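Local structure of putative oxidoreductase (Yersinia pestis, 3KUX) at residues D132-L136 / R240-H244; V148-S153 / G223-H229. The protein is a putative oxidoreductase that probably uses a nicotinamide dinucleotide cofactor bound by its N-terminal Rossmann domain, its substrate being unknown. All coordinates share one frame; numbering follows the deposited sequence.

Contact 1 (D132-L136 / R240-H244); sequences DFLTL and RYIVH
Helix 131-142 lies over the large mixed sheet of the C-terminal alpha/beta domain, and in this contact its first turn packs on strand 241-245 through Y241, the residue with the largest share of the contact. Helix and strand segments run nearly parallel, 14° apart, with axes 11.1 Å from each other, a usual spacing for a helix on a sheet, and the Y241 ring lies between them. L136 CD2 sits over one face of this ring in a CH-pi contact, 4.2 Å from the ring centroid. On the opposite face lies R240 CG, so the phenol is held between a leucine methyl and an arginine methylene. The carboxylate of D132 stands beside the ring with the planes steeply inclined; D132 CB comes to 3.5 Å from Y241 CE2. With chi1 at 41°, D132 turns OD1 back to a weak bond from F133 N and leaves OD2 facing R240, where it forms a long salt bridge to R240 NE at 3.7 Å; the guanidinium has its stronger partner in S153. At the far end of the ring, Y241 OH lies at the edge of the F133 ring and makes a weak hydrogen bond to Q187. Farther along, L136 CD1 and V243 CG2 meet tip to tip at 4.1 Å. The attachment is therefore chiefly apolar, and the buried D132-R240 pair probably adds a modest electrostatic pull.

Contact 2 (V148-S153 / G223-H229); sequences VVYFES and GQRVVLH
Y150 to S153 pair in parallel with R225 to L228, joining strands 148-156 and 224-231 inside the mixed sheet of the C-terminal domain. Five backbone hydrogen bonds alternate between the strands. V227 is gripped twice, its N donating to F151 O at 2.6 Å and its O accepting from S153 N at 2.8 Å. Packing is tight on the helix-covered face, where F151 and V226 lie side by side, V226 CG1 meeting the phenyl edge at 3.8 Å from F151 CD2. L228 CD2 packs on S153 CB at 4.1 Å, and serine suits this place because its OG bonds to R240 NH1. On the other face V227 is the buried apolar member, its CG2 3.7 Å from Y150 OH. Y150, its CG anti to the backbone N (chi1 -171°), reaches along the strand to give its hydroxyl proton to E152 OE2 at 2.6 Å, from above the carboxylate plane; E152 OE1 is held by H154. The loose side is the strand start, where V149, G223 and R225 are exposed and R225 turns its NE back to Q224 O. Mostly apolar groups thus fill the covered face, while the polar ends of Y150, E152 and S153 each have a partner.

Overall arrangement
The two contacts meet at strand 148-156, which lies between strands 241-245 and 224-231 in the same sheet; their centres are about 11 Å apart. Contact 2 is nested within the chain loop that contact 1 closes. Between them, S153 OG and R240 NH1 are 2.6 Å apart, a probable hydrogen bond, and E152 N to I242 O, at 2.8 Å, continues the sheet pairing. F151 supplies the apolar link, packing against L136 while its ring also meets that of Y241. Helices 131-142 and 176-192 both touch F151, so the two contacts share one covered face of the C-terminal domain's sheet.

Contact 1 (D132-L136 / R240-H244)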
ATOM      1  N   ASP A 132      -5.917   8.216  -8.060  1.00  7.31           N
ATOM      2  CA  ASP A 132      -6.736   9.155  -7.310  1.00  9.37           C
ATOM      3  C   ASP A 132      -5.922   9.896  -6.244  1.00  9.08           C
ATOM      4  O   ASP A 132      -6.024  11.117  -6.105  1.00  9.14           O
ATOM      5  CB  ASP A 132      -7.986   8.472  -6.722  1.00  9.80           C
ATOM      6  CG  ASP A 132      -7.697   7.090  -6.148  1.00 11.85           C
ATOM      7  OD1 ASP A 132      -6.689   6.937  -5.423  1.00 15.08           O
ATOM      8  OD2 ASP A 132      -8.492   6.157  -6.412  1.00  8.47           O
ATOM      9  N   PHE A 133      -5.094   9.162  -5.512  1.00  8.58           N
ATOM     10  CA  PHE A 133      -4.307   9.752  -4.439  1.00  7.83           C
ATOM     11  C   PHE A 133      -3.314  10.800  -4.957  1.00  9.97           C
ATOM     12  O   PHE A 133      -3.230  11.911  -4.424  1.00  9.64           O
ATOM     13  CB  PHE A 133      -3.582   8.661  -3.653  1.00  7.13           C
ATOM     14  CG  PHE A 133      -2.871   9.166  -2.430  1.00  8.40           C
ATOM     15  CD1 PHE A 133      -3.590   9.616  -1.334  1.00  6.96           C
ATOM     16  CD2 PHE A 133      -1.482   9.187  -2.377  1.00  6.46           C
ATOM     17  CE1 PHE A 133      -2.937  10.083  -0.204  1.00 14.83           C
ATOM     18  CE2 PHE A 133      -0.824   9.649  -1.253  1.00  7.17           C
ATOM     19  CZ  PHE A 133      -1.551  10.100  -0.164  1.00 13.13           C
ATOM     20  N   LEU A 134      -2.555  10.448  -5.992  1.00  9.43           N
ATOM     21  CA  LEU A 134      -1.636  11.408  -6.583  1.00  8.82           C
ATOM     22  C   LEU A 134      -2.389  12.692  -6.925  1.00  8.60           C
ATOM     23  O   LEU A 134      -1.988  13.793  -6.527  1.00  9.02           O
ATOM     24  CB  LEU A 134      -0.965  10.826  -7.830  1.00  8.47           C
ATOM     25  CG  LEU A 134       0.029   9.689  -7.566  1.00  8.46           C
ATOM     26  CD1 LEU A 134       0.433   8.981  -8.856  1.00  2.08           C
ATOM     27  CD2 LEU A 134       1.248  10.198  -6.816  1.00  2.00           C
ATOM     28  N   THR A 135      -3.491  12.541  -7.652  1.00  7.03           N
ATOM     29  CA  THR A 135      -4.289  13.681  -8.082  1.00  5.84           C
ATOM     30  C   THR A 135      -4.651  14.553  -6.895  1.00  6.18           C
ATOM     31  O   THR A 135      -4.526  15.781  -6.945  1.00  6.09           O
ATOM     32  CB  THR A 135      -5.578  13.227  -8.763  1.00  4.74           C
ATOM     33  OG1 THR A 135      -5.252  12.396  -9.883  1.00  5.85           O
ATOM     34  CG2 THR A 135      -6.371  14.429  -9.234  1.00  2.00           C
ATOM     35  N   LEU A 136      -5.093  13.900  -5.825  1.00  5.65           N
ATOM     36  CA  LEU A 136      -5.504  14.585  -4.611  1.00  4.65           C
ATOM     37  C   LEU A 136      -4.366  15.371  -3.955  1.00  6.44           C
ATOM     38  O   LEU A 136      -4.530  16.553  -3.642  1.00  6.88           O
ATOM     39  CB  LEU A 136      -6.095  13.586  -3.627  1.00  3.14           C
ATOM     40  CG  LEU A 136      -6.565  14.176  -2.305  1.00  2.86           C
ATOM     41  CD1 LEU A 136      -7.590  15.271  -2.550  1.00  2.97           C
ATOM     42  CD2 LEU A 136      -7.129  13.075  -1.432  1.00  2.00           C
ATOM     43  N   ARG A 240     -14.988   7.184  -4.145  1.00  4.92           N
ATOM     44  CA  ARG A 240     -13.698   6.768  -3.613  1.00  4.56           C
ATOM     45  C   ARG A 240     -13.255   7.806  -2.586  1.00  4.97           C
ATOM     46  O   ARG A 240     -12.981   7.473  -1.429  1.00  6.66           O
ATOM     47  CB  ARG A 240     -12.667   6.629  -4.738  1.00  4.90           C
ATOM     48  CG  ARG A 240     -11.216   6.461  -4.277  1.00  5.56           C
ATOM     49  CD  ARG A 240     -10.920   5.052  -3.756  1.00  2.60           C
ATOM     50  NE  ARG A 240      -9.613   4.999  -3.100  1.00  2.00           N
ATOM     51  CZ  ARG A 240      -9.419   5.149  -1.791  1.00  2.00           C
ATOM     52  NH1 ARG A 240     -10.443   5.343  -0.974  1.00  2.00           N
ATOM     53  NH2 ARG A 240      -8.192   5.103  -1.295  1.00  6.73           N
ATOM     54  N   TYR A 241     -13.214   9.067  -3.013  1.00  2.55           N
ATOM     55  CA  TYR A 241     -12.889  10.180  -2.132  1.00  2.00           C
ATOM     56  C   TYR A 241     -14.002  11.219  -2.112  1.00  3.02           C
ATOM     57  O   TYR A 241     -14.606  11.524  -3.144  1.00  3.19           O
ATOM     58  CB  TYR A 241     -11.622  10.902  -2.594  1.00  3.05           C
ATOM     59  CG  TYR A 241     -10.326  10.133  -2.493  1.00  4.80           C
ATOM     60  CD1 TYR A 241     -10.064   9.292  -1.418  1.00  5.47           C
ATOM     61  CD2 TYR A 241      -9.337  10.292  -3.456  1.00  5.32           C
ATOM     62  CE1 TYR A 241      -8.868   8.604  -1.328  1.00  6.79           C
ATOM     63  CE2 TYR A 241      -8.136   9.614  -3.373  1.00  6.25           C
ATOM     64  CZ  TYR A 241      -7.907   8.774  -2.310  1.00  7.05           C
ATOM     65  OH  TYR A 241      -6.715   8.101  -2.232  1.00  2.00           O
ATOM     66  N   ILE A 242     -14.241  11.782  -0.934  1.00  3.66           N
ATOM     67  CA  ILE A 242     -15.079  12.963  -0.772  1.00  2.68           C
ATOM     68  C   ILE A 242     -14.303  13.936   0.105  1.00  4.50           C
ATOM     69  O   ILE A 242     -13.983  13.622   1.253  1.00  8.01           O
ATOM     70  CB  ILE A 242     -16.411  12.619  -0.089  1.00  2.76           C
ATOM     71  CG1 ILE A 242     -17.278  11.766  -1.017  1.00  2.00           C
ATOM     72  CG2 ILE A 242     -17.147  13.890   0.321  1.00  2.00           C
ATOM     73  CD1 ILE A 242     -18.472  11.153  -0.337  1.00  2.00           C
ATOM     74  N   VAL A 243     -13.981  15.108  -0.428  1.00  4.02           N
ATOM     75  CA  VAL A 243     -13.134  16.050   0.295  1.00  3.98           C
ATOM     76  C   VAL A 243     -13.775  17.430   0.348  1.00  5.25           C
ATOM     77  O   VAL A 243     -14.061  18.024  -0.688  1.00  7.46           O
ATOM     78  CB  VAL A 243     -11.750  16.163  -0.371  1.00  2.98           C
ATOM     79  CG1 VAL A 243     -10.802  16.955   0.501  1.00  2.98           C
ATOM     80  CG2 VAL A 243     -11.185  14.785  -0.655  1.00  2.16           C
ATOM     81  N   HIS A 244     -13.998  17.942   1.554  1.00  6.05           N
ATOM     82  CA  HIS A 244     -14.597  19.266   1.713  1.00  6.72           C
ATOM     83  C   HIS A 244     -13.609  20.276   2.281  1.00  7.56           C
ATOM     84  O   HIS A 244     -12.944  20.018   3.285  1.00  8.61           O
ATOM     85  CB  HIS A 244     -15.845  19.213   2.604  1.00  5.82           C
ATOM     86  CG  HIS A 244     -16.957  18.377   2.046  1.00  6.15           C
ATOM     87  ND1 HIS A 244     -17.426  18.522   0.757  1.00  2.00           N
ATOM     88  CD2 HIS A 244     -17.698  17.392   2.608  1.00  2.00           C
ATOM     89  CE1 HIS A 244     -18.401  17.655   0.547  1.00  5.68           C
ATOM     90  NE2 HIS A 244     -18.586  16.959   1.655  1.00  3.74           N
TER

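Contact 2 (V148-S153 / G223-H229)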
ATOM      1  N   VAL A 148      -8.895  22.449   4.229  1.00 12.45           N
ATOM      2  CA  VAL A 148      -9.601  21.173   4.233  1.00 13.37           C
ATOM      3  C   VAL A 148     -10.116  20.835   5.632  1.00 12.22           C
ATOM      4  O   VAL A 148      -9.362  20.900   6.603  1.00 13.11           O
ATOM      5  CB  VAL A 148      -8.684  20.043   3.742  1.00 13.07           C
ATOM      6  CG1 VAL A 148      -9.359  18.694   3.901  1.00 13.08           C
ATOM      7  CG2 VAL A 148      -8.290  20.286   2.301  1.00 13.90           C
ATOM      8  N   VAL A 149     -11.395  20.476   5.731  1.00 10.75           N
ATOM      9  CA  VAL A 149     -11.997  20.144   7.026  1.00 10.13           C
ATOM     10  C   VAL A 149     -12.552  18.724   7.089  1.00  9.48           C
ATOM     11  O   VAL A 149     -12.909  18.250   8.160  1.00 11.72           O
ATOM     12  CB  VAL A 149     -13.136  21.119   7.410  1.00  9.25           C
ATOM     13  CG1 VAL A 149     -12.627  22.546   7.449  1.00  7.67           C
ATOM     14  CG2 VAL A 149     -14.309  20.986   6.443  1.00  9.87           C
ATOM     15  N   TYR A 150     -12.617  18.045   5.950  1.00  8.49           N
ATOM     16  CA  TYR A 150     -13.228  16.725   5.896  1.00  8.09           C
ATOM     17  C   TYR A 150     -12.601  15.870   4.811  1.00  8.79           C
ATOM     18  O   TYR A 150     -12.420  16.328   3.683  1.00 11.64           O
ATOM     19  CB  TYR A 150     -14.730  16.856   5.627  1.00  8.82           C
ATOM     20  CG  TYR A 150     -15.507  15.564   5.755  1.00  7.20           C
ATOM     21  CD1 TYR A 150     -15.840  15.052   7.006  1.00  6.17           C
ATOM     22  CD2 TYR A 150     -15.919  14.859   4.627  1.00  7.87           C
ATOM     23  CE1 TYR A 150     -16.556  13.863   7.130  1.00  6.71           C
ATOM     24  CE2 TYR A 150     -16.641  13.675   4.743  1.00  3.62           C
ATOM     25  CZ  TYR A 150     -16.953  13.187   5.996  1.00  3.60           C
ATOM     26  OH  TYR A 150     -17.659  12.020   6.120  1.00  7.31           O
ATOM     27  N   PHE A 151     -12.281  14.625   5.147  1.00  6.96           N
ATOM     28  CA  PHE A 151     -11.751  13.685   4.168  1.00  6.10           C
ATOM     29  C   PHE A 151     -12.404  12.314   4.321  1.00  6.74           C
ATOM     30  O   PHE A 151     -12.317  11.686   5.378  1.00  6.70           O
ATOM     31  CB  PHE A 151     -10.232  13.584   4.296  1.00  5.40           C
ATOM     32  CG  PHE A 151      -9.598  12.572   3.371  1.00  5.20           C
ATOM     33  CD1 PHE A 151      -9.627  12.749   1.995  1.00  8.60           C
ATOM     34  CD2 PHE A 151      -8.948  11.456   3.883  1.00  3.55           C
ATOM     35  CE1 PHE A 151      -9.033  11.817   1.144  1.00 13.19           C
ATOM     36  CE2 PHE A 151      -8.349  10.519   3.042  1.00  2.19           C
ATOM     37  CZ  PHE A 151      -8.390  10.699   1.673  1.00  6.54           C
ATOM     38  N   GLU A 152     -13.064  11.858   3.263  1.00  6.31           N
ATOM     39  CA  GLU A 152     -13.751  10.575   3.294  1.00  6.99           C
ATOM     40  C   GLU A 152     -13.217   9.651   2.207  1.00  6.27           C
ATOM     41  O   GLU A 152     -13.175  10.010   1.033  1.00  6.22           O
ATOM     42  CB  GLU A 152     -15.262  10.770   3.152  1.00  7.97           C
ATOM     43  CG  GLU A 152     -16.076   9.490   3.300  1.00  9.92           C
ATOM     44  CD  GLU A 152     -17.550   9.760   3.562  1.00 13.45           C
ATOM     45  OE1 GLU A 152     -18.351   8.802   3.518  1.00 16.32           O
ATOM     46  OE2 GLU A 152     -17.908  10.929   3.822  1.00 17.35           O
ATOM     47  N   SER A 153     -12.807   8.456   2.615  1.00  6.45           N
ATOM     48  CA  SER A 153     -12.151   7.516   1.722  1.00  6.50           C
ATOM     49  C   SER A 153     -12.783   6.133   1.873  1.00  7.98           C
ATOM     50  O   SER A 153     -12.769   5.564   2.966  1.00  8.12           O
ATOM     51  CB  SER A 153     -10.654   7.467   2.049  1.00  4.43           C
ATOM     52  OG  SER A 153      -9.971   6.517   1.252  1.00  8.95           O
ATOM     53  N   GLY A 223     -10.259  20.746  14.169  1.00 10.44           N
ATOM     54  CA  GLY A 223     -10.921  21.371  13.034  1.00  9.91           C
ATOM     55  C   GLY A 223     -10.947  20.520  11.780  1.00 10.22           C
ATOM     56  O   GLY A 223     -11.155  21.040  10.684  1.00  9.85           O
ATOM     57  N   GLN A 224     -10.739  19.213  11.934  1.00 10.03           N
ATOM     58  CA  GLN A 224     -10.783  18.284  10.798  1.00  9.85           C
ATOM     59  C   GLN A 224     -11.356  16.924  11.174  1.00  9.33           C
ATOM     60  O   GLN A 224     -11.215  16.484  12.316  1.00 11.59           O
ATOM     61  CB  GLN A 224      -9.386  18.087  10.212  1.00  8.72           C
ATOM     62  CG  GLN A 224      -8.787  19.348   9.636  1.00  9.44           C
ATOM     63  CD  GLN A 224      -7.450  19.104   8.985  1.00  7.69           C
ATOM     64  OE1 GLN A 224      -7.285  19.321   7.786  1.00  6.67           O
ATOM     65  NE2 GLN A 224      -6.480  18.644   9.770  1.00 10.00           N
ATOM     66  N   ARG A 225     -12.003  16.268  10.214  1.00  6.78           N
ATOM     67  CA  ARG A 225     -12.414  14.870  10.372  1.00  6.03           C
ATOM     68  C   ARG A 225     -12.014  14.040   9.155  1.00  7.31           C
ATOM     69  O   ARG A 225     -12.132  14.491   8.013  1.00  7.44           O
ATOM     70  CB  ARG A 225     -13.921  14.748  10.593  1.00  3.35           C
ATOM     71  CG  ARG A 225     -14.447  15.460  11.821  1.00  4.74           C
ATOM     72  CD  ARG A 225     -13.833  14.955  13.110  1.00  2.09           C
ATOM     73  NE  ARG A 225     -13.514  16.091  13.976  1.00 14.20           N
ATOM     74  CZ  ARG A 225     -14.310  16.560  14.932  1.00 13.17           C
ATOM     75  NH1 ARG A 225     -15.473  15.981  15.176  1.00 20.87           N
ATOM     76  NH2 ARG A 225     -13.935  17.607  15.650  1.00 19.00           N
ATOM     77  N   VAL A 226     -11.545  12.823   9.410  1.00  7.18           N
ATOM     78  CA  VAL A 226     -11.218  11.878   8.349  1.00  7.61           C
ATOM     79  C   VAL A 226     -12.022  10.592   8.522  1.00  7.60           C
ATOM     80  O   VAL A 226     -11.974   9.967   9.578  1.00 10.61           O
ATOM     81  CB  VAL A 226      -9.720  11.532   8.362  1.00  7.92           C
ATOM     82  CG1 VAL A 226      -9.447  10.302   7.511  1.00  5.52           C
ATOM     83  CG2 VAL A 226      -8.892  12.720   7.887  1.00  8.24           C
ATOM     84  N   VAL A 227     -12.766  10.196   7.495  1.00  5.30           N
ATOM     85  CA  VAL A 227     -13.557   8.975   7.587  1.00  3.66           C
ATOM     86  C   VAL A 227     -13.074   7.921   6.601  1.00  5.66           C
ATOM     87  O   VAL A 227     -13.107   8.129   5.387  1.00  8.87           O
ATOM     88  CB  VAL A 227     -15.060   9.241   7.371  1.00  3.35           C
ATOM     89  CG1 VAL A 227     -15.838   7.924   7.309  1.00  2.47           C
ATOM     90  CG2 VAL A 227     -15.600  10.118   8.482  1.00  2.00           C
ATOM     91  N   LEU A 228     -12.621   6.787   7.130  1.00  4.32           N
ATOM     92  CA  LEU A 228     -12.178   5.677   6.297  1.00  3.56           C
ATOM     93  C   LEU A 228     -13.209   4.568   6.405  1.00  2.72           C
ATOM     94  O   LEU A 228     -13.617   4.213   7.506  1.00  4.88           O
ATOM     95  CB  LEU A 228     -10.810   5.166   6.753  1.00  2.30           C
ATOM     96  CG  LEU A 228      -9.748   6.205   7.110  1.00  4.95           C
ATOM     97  CD1 LEU A 228      -8.445   5.519   7.520  1.00  6.14           C
ATOM     98  CD2 LEU A 228      -9.513   7.177   5.962  1.00  6.30           C
ATOM     99  N   HIS A 229     -13.620   4.009   5.273  1.00  2.00           N
ATOM    100  CA  HIS A 229     -14.748   3.092   5.267  1.00  3.34           C
ATOM    101  C   HIS A 229     -14.606   1.993   4.215  1.00  4.51           C
ATOM    102  O   HIS A 229     -14.167   2.242   3.094  1.00  5.81           O
ATOM    103  CB  HIS A 229     -16.045   3.884   5.030  1.00  3.26           C
ATOM    104  CG  HIS A 229     -17.290   3.055   5.126  1.00  4.81           C
ATOM    105  ND1 HIS A 229     -18.278   3.304   6.052  1.00 11.37           N
ATOM    106  CD2 HIS A 229     -17.703   1.980   4.414  1.00  2.71           C
ATOM    107  CE1 HIS A 229     -19.248   2.417   5.908  1.00  8.74           C
ATOM    108  NE2 HIS A 229     -18.923   1.602   4.922  1.00  5.95           N
TER